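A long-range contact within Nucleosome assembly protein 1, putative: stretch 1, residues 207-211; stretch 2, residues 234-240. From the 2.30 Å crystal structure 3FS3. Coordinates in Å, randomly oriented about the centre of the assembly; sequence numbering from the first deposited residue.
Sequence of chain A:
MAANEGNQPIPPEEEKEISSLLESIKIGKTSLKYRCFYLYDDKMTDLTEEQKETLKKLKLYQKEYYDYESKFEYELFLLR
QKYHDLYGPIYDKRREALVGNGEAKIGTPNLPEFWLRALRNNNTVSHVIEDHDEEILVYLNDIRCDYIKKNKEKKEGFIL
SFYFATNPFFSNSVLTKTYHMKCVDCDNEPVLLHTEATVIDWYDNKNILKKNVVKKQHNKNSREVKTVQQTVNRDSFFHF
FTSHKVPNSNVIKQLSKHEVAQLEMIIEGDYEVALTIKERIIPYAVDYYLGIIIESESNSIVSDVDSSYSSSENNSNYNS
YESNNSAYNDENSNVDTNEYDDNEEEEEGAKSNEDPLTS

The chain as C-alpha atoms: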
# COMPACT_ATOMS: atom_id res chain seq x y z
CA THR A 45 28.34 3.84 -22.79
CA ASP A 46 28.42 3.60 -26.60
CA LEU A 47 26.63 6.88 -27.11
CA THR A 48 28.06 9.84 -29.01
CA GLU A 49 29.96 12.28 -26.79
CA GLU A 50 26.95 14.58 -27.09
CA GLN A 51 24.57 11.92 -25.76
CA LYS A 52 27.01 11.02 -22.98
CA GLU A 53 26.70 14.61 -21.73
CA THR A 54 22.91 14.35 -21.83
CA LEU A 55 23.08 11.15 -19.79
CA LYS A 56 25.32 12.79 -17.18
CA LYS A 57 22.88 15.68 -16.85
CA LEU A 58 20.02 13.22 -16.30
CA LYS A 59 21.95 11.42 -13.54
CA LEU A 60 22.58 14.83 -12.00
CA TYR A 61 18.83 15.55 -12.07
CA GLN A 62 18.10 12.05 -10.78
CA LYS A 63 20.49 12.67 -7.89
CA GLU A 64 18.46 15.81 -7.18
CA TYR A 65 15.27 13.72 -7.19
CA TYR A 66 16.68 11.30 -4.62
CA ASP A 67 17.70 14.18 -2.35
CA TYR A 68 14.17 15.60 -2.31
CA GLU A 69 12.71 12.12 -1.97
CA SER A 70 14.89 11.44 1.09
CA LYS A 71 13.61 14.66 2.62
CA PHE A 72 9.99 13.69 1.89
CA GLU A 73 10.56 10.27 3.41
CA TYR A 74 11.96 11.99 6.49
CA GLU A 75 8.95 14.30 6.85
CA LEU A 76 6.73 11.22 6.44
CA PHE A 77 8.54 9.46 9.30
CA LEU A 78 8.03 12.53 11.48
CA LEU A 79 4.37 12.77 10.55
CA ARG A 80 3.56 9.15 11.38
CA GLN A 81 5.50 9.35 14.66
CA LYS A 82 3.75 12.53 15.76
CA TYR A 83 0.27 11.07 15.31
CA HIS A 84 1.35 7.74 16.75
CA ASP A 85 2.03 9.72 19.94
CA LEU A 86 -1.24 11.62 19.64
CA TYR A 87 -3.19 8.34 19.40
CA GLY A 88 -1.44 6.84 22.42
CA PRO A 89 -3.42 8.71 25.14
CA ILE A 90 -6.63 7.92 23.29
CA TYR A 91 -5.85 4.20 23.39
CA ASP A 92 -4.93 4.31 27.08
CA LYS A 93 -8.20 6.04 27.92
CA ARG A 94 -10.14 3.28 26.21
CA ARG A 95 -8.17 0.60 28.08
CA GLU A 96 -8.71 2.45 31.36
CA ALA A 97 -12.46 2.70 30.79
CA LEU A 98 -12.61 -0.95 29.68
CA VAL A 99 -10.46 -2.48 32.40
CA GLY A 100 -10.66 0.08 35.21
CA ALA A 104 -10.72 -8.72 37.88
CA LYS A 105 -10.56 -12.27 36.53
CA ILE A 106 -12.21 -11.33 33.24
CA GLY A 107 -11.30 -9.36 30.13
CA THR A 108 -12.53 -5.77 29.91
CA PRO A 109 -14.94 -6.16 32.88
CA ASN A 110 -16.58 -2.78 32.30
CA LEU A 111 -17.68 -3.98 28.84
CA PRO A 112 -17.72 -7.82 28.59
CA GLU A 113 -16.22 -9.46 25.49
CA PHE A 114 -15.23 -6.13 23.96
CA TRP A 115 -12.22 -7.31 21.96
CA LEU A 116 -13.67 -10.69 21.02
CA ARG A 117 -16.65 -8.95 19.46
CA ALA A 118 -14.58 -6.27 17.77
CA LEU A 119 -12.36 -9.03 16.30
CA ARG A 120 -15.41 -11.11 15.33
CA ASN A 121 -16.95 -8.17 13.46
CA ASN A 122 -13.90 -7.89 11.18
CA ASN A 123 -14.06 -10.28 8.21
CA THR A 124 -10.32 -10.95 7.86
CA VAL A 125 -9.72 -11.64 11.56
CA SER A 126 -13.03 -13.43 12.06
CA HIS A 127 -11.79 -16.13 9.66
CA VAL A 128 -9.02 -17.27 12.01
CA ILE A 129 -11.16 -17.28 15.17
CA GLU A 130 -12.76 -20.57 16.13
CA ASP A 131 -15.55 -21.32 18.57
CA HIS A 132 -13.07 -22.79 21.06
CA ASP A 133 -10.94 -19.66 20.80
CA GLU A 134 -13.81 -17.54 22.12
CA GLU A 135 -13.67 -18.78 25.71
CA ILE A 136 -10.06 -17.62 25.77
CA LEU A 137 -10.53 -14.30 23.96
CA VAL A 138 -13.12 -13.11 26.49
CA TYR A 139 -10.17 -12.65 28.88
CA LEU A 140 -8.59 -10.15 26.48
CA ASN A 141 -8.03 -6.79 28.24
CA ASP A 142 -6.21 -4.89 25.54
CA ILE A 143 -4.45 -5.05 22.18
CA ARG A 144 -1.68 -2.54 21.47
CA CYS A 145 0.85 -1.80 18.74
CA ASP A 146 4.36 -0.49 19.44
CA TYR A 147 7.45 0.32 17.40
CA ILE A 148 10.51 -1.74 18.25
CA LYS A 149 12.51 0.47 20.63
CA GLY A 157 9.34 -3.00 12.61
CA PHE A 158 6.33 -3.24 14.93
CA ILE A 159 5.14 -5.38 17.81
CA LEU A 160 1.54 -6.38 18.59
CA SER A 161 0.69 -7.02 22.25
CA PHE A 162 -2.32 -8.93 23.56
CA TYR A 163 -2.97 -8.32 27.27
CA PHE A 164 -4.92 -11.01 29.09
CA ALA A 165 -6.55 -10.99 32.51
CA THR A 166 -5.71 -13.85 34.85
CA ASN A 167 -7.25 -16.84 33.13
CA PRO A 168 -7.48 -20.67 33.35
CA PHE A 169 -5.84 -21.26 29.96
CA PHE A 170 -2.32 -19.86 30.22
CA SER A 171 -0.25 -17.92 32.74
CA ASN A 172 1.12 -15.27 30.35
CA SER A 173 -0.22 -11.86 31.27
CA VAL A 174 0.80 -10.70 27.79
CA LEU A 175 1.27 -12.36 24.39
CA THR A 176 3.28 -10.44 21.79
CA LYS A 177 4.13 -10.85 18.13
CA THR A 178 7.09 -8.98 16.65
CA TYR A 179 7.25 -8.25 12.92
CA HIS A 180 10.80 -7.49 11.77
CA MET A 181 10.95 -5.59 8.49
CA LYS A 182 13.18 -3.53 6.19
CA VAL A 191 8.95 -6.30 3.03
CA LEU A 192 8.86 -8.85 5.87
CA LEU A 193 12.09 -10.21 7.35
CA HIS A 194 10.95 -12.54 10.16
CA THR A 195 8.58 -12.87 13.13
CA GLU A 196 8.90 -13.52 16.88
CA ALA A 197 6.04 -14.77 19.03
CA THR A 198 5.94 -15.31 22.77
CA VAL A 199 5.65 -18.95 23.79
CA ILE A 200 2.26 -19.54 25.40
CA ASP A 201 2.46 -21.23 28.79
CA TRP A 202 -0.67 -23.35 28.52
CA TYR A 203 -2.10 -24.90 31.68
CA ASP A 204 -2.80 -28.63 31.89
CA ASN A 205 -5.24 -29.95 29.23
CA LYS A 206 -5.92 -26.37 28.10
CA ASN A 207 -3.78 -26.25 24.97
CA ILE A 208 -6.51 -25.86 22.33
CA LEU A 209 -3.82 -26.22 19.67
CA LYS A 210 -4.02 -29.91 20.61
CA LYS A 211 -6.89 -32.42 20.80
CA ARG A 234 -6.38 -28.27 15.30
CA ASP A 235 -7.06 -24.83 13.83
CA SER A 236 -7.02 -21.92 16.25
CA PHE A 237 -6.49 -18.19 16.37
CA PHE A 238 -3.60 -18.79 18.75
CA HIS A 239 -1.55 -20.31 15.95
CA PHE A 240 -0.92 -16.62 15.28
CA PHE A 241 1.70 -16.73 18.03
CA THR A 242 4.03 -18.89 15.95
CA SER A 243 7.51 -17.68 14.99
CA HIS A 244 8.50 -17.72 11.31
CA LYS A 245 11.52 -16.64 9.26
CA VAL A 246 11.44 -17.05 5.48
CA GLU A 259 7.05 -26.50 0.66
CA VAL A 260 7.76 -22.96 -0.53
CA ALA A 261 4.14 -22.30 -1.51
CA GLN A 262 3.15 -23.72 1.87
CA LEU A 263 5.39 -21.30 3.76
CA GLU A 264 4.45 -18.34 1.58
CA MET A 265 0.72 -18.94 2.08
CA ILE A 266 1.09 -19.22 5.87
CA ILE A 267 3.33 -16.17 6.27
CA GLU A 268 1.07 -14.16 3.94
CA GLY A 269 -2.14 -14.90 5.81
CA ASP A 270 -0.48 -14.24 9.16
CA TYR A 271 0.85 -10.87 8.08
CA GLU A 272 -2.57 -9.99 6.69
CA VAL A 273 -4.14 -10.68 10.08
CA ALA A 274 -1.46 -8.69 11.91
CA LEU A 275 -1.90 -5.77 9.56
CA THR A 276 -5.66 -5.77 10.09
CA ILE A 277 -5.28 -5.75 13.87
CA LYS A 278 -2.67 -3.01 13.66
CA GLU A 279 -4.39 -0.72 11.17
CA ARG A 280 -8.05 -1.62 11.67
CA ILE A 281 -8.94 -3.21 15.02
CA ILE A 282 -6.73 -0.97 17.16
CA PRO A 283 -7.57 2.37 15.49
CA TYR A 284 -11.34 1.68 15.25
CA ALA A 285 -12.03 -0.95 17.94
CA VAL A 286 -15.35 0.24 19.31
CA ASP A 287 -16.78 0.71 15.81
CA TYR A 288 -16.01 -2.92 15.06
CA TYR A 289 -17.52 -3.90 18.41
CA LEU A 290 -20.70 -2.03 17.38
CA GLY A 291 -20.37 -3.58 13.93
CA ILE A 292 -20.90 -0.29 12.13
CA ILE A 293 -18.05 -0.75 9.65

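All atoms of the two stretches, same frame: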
# COMPACT_ATOMS: atom_id res chain seq x y z
N ASN A 207 -4.33 -26.61 26.27
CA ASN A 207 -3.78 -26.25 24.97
C ASN A 207 -4.73 -26.63 23.83
O ASN A 207 -4.73 -27.76 23.35
CB ASN A 207 -2.42 -26.92 24.77
CG ASN A 207 -1.68 -26.40 23.55
OD1 ASN A 207 -2.16 -25.52 22.84
ND2 ASN A 207 -0.50 -26.96 23.30
N ILE A 208 -5.54 -25.66 23.41
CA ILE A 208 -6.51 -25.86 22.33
C ILE A 208 -5.83 -26.23 21.02
O ILE A 208 -6.47 -26.78 20.12
CB ILE A 208 -7.35 -24.60 22.08
CG1 ILE A 208 -6.43 -23.42 21.80
CG2 ILE A 208 -8.24 -24.33 23.28
CD1 ILE A 208 -7.16 -22.13 21.51
N LEU A 209 -4.55 -25.91 20.89
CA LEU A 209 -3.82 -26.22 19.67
C LEU A 209 -3.69 -27.73 19.52
O LEU A 209 -3.25 -28.23 18.49
CB LEU A 209 -2.43 -25.58 19.69
CG LEU A 209 -2.36 -24.05 19.78
CD1 LEU A 209 -0.90 -23.62 19.75
CD2 LEU A 209 -3.12 -23.42 18.62
N LYS A 210 -4.07 -28.45 20.58
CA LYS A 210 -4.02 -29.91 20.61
C LYS A 210 -5.37 -30.51 20.99
O LYS A 210 -6.15 -29.88 21.72
CB LYS A 210 -2.96 -30.38 21.62
CG LYS A 210 -1.57 -30.56 21.06
CD LYS A 210 -1.03 -29.30 20.42
CE LYS A 210 0.31 -29.56 19.76
NZ LYS A 210 0.83 -28.35 19.06
N LYS A 211 -5.64 -31.71 20.50
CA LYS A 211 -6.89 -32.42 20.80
C LYS A 211 -6.94 -33.77 20.09
O LYS A 211 -5.96 -34.50 20.04
CB LYS A 211 -8.11 -31.58 20.39
CG LYS A 211 -8.54 -31.74 18.94
CD LYS A 211 -10.02 -31.45 18.79
CE LYS A 211 -10.86 -32.43 19.62
NZ LYS A 211 -12.30 -32.07 19.65
N ARG A 234 -5.34 -28.74 16.20
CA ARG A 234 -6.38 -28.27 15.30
C ARG A 234 -6.26 -26.76 15.06
O ARG A 234 -5.45 -26.09 15.69
CB ARG A 234 -7.77 -28.58 15.87
CG ARG A 234 -8.00 -27.96 17.23
CD ARG A 234 -9.42 -28.19 17.71
NE ARG A 234 -9.60 -27.71 19.08
CZ ARG A 234 -10.70 -27.92 19.80
NH1 ARG A 234 -11.71 -28.59 19.28
NH2 ARG A 234 -10.77 -27.45 21.04
N ASP A 235 -7.08 -26.24 14.15
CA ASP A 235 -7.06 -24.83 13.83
C ASP A 235 -7.44 -23.96 15.01
O ASP A 235 -8.35 -24.29 15.78
CB ASP A 235 -8.00 -24.55 12.66
CG ASP A 235 -7.53 -25.21 11.38
OD1 ASP A 235 -6.38 -24.94 10.97
OD2 ASP A 235 -8.31 -25.98 10.78
N SER A 236 -6.75 -22.83 15.16
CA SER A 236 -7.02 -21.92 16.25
C SER A 236 -6.37 -20.57 16.01
O SER A 236 -5.30 -20.47 15.40
CB SER A 236 -6.49 -22.49 17.56
OG SER A 236 -6.44 -21.48 18.56
N PHE A 237 -7.02 -19.53 16.52
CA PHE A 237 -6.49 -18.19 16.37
C PHE A 237 -5.09 -18.11 16.98
O PHE A 237 -4.22 -17.39 16.48
CB PHE A 237 -7.38 -17.19 17.10
CG PHE A 237 -6.73 -15.86 17.30
CD1 PHE A 237 -6.52 -15.00 16.22
CD2 PHE A 237 -6.28 -15.47 18.55
CE1 PHE A 237 -5.87 -13.78 16.39
CE2 PHE A 237 -5.63 -14.25 18.73
CZ PHE A 237 -5.43 -13.41 17.65
N PHE A 238 -4.87 -18.84 18.06
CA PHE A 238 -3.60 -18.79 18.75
C PHE A 238 -2.39 -19.33 18.00
O PHE A 238 -1.26 -19.28 18.49
CB PHE A 238 -3.80 -19.42 20.13
CG PHE A 238 -4.70 -18.60 21.02
CD1 PHE A 238 -4.19 -17.58 21.81
CD2 PHE A 238 -6.09 -18.80 20.99
CE1 PHE A 238 -5.04 -16.75 22.56
CE2 PHE A 238 -6.95 -17.99 21.73
CZ PHE A 238 -6.43 -16.96 22.52
N HIS A 239 -2.63 -19.83 16.79
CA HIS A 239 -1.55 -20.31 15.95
C HIS A 239 -0.83 -19.07 15.44
O HIS A 239 0.25 -19.14 14.87
CB HIS A 239 -2.09 -21.12 14.77
CG HIS A 239 -2.27 -22.58 15.08
ND1 HIS A 239 -3.41 -23.27 14.76
CD2 HIS A 239 -1.44 -23.46 15.68
CE1 HIS A 239 -3.28 -24.53 15.15
NE2 HIS A 239 -2.09 -24.67 15.71
N PHE A 240 -1.46 -17.92 15.67
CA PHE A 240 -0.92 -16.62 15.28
C PHE A 240 0.40 -16.40 16.02
O PHE A 240 1.33 -15.79 15.50
CB PHE A 240 -1.91 -15.51 15.68
CG PHE A 240 -1.41 -14.11 15.42
CD1 PHE A 240 -1.50 -13.54 14.16
CD2 PHE A 240 -0.85 -13.36 16.45
CE1 PHE A 240 -1.06 -12.24 13.92
CE2 PHE A 240 -0.40 -12.05 16.22
CZ PHE A 240 -0.50 -11.49 14.95

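The contact joins a tight turn to a loop that runs into a short 3-10 segment, and it buries 443 Å² counted over both sides. Residues N207 to K210 form a type I beta turn, with a backbone hydrogen bond modelled from K210 N to N207 O. The side chain of N207 adds to this closure: with chi1 in the t well, it places OD1 3.1 Å from L209 N, within hydrogen-bonding distance and at a reasonable angle. N207 itself makes no contact with the second stretch, but its carboxamide helps hold the central residues of the turn, I208 and L209, which carry the apolar part of the contact.

The backbones approach most closely at L209 and R234, whose CA atoms lie 5.5 Å apart. Here R234 N donates a weak hydrogen bond to L209 O at 3.1 Å. A second weak bond, from R234 NE to I208 O at 3.4 Å, uses the side chain of the same residue, so R234 engages consecutive carbonyls of the turn. Its conformation suits this role. Chi1 is p, and chi2 and chi3 are both t, giving an extended chain that carries the guanidinium alongside the turn, although the CA-to-CB bond points only sideways. The carbonyl of I208 meets the guanidinium at its edge, where the N-H groups lie, whereas CB of K211 covers one face.

That second approach brings two cations together without pairing them: K211 NZ lies 3.5 Å from R234 NH1, and K211 CD is 3.4 Å from the same nitrogen. The aliphatic chain of K211 lies against the guanidinium, and its like charge comes nearly as close. K211 is exposed and poorly ordered, so the position of its amine deserves caution.

Further in, I208 and L209 reach the second stretch through the ends of their side chains. I208 has chi1 p, and chi2 t extends the outer bond, so that CD1 reaches to within 3.5 Å of F238 CD2, an apolar contact made obliquely to the ring. I208 CD1 also lies 3.1 Å from S236 OG, a tight approach to a polar atom whose hydrogen-bonding needs are met elsewhere. Within its own stretch, S236 OG also accepts a hydrogen bond from F238 N at 3.1 Å; chi1 near 165° places the hydroxyl for this bond at the start of the 3-10 segment, while H239 N bonds to S236 O.

L209 adopts the m,t rotamer, and its CD2 enters a pocket lined by S236, F238 and H239. L209 CD2 is 3.7 Å from S236 CB and 4.3 Å from F238 CB, and it sits over the face of the H239 ring, 3.4 Å from its centroid and only 16° off the normal. Such a CH-pi contact lets an aliphatic group pack on the pi surface of H239. By contrast, the CA-to-CB bond of F237 points away from the turn and F240 is out of its reach, leaving F238 and H239 as the 3-10 residues that receive it.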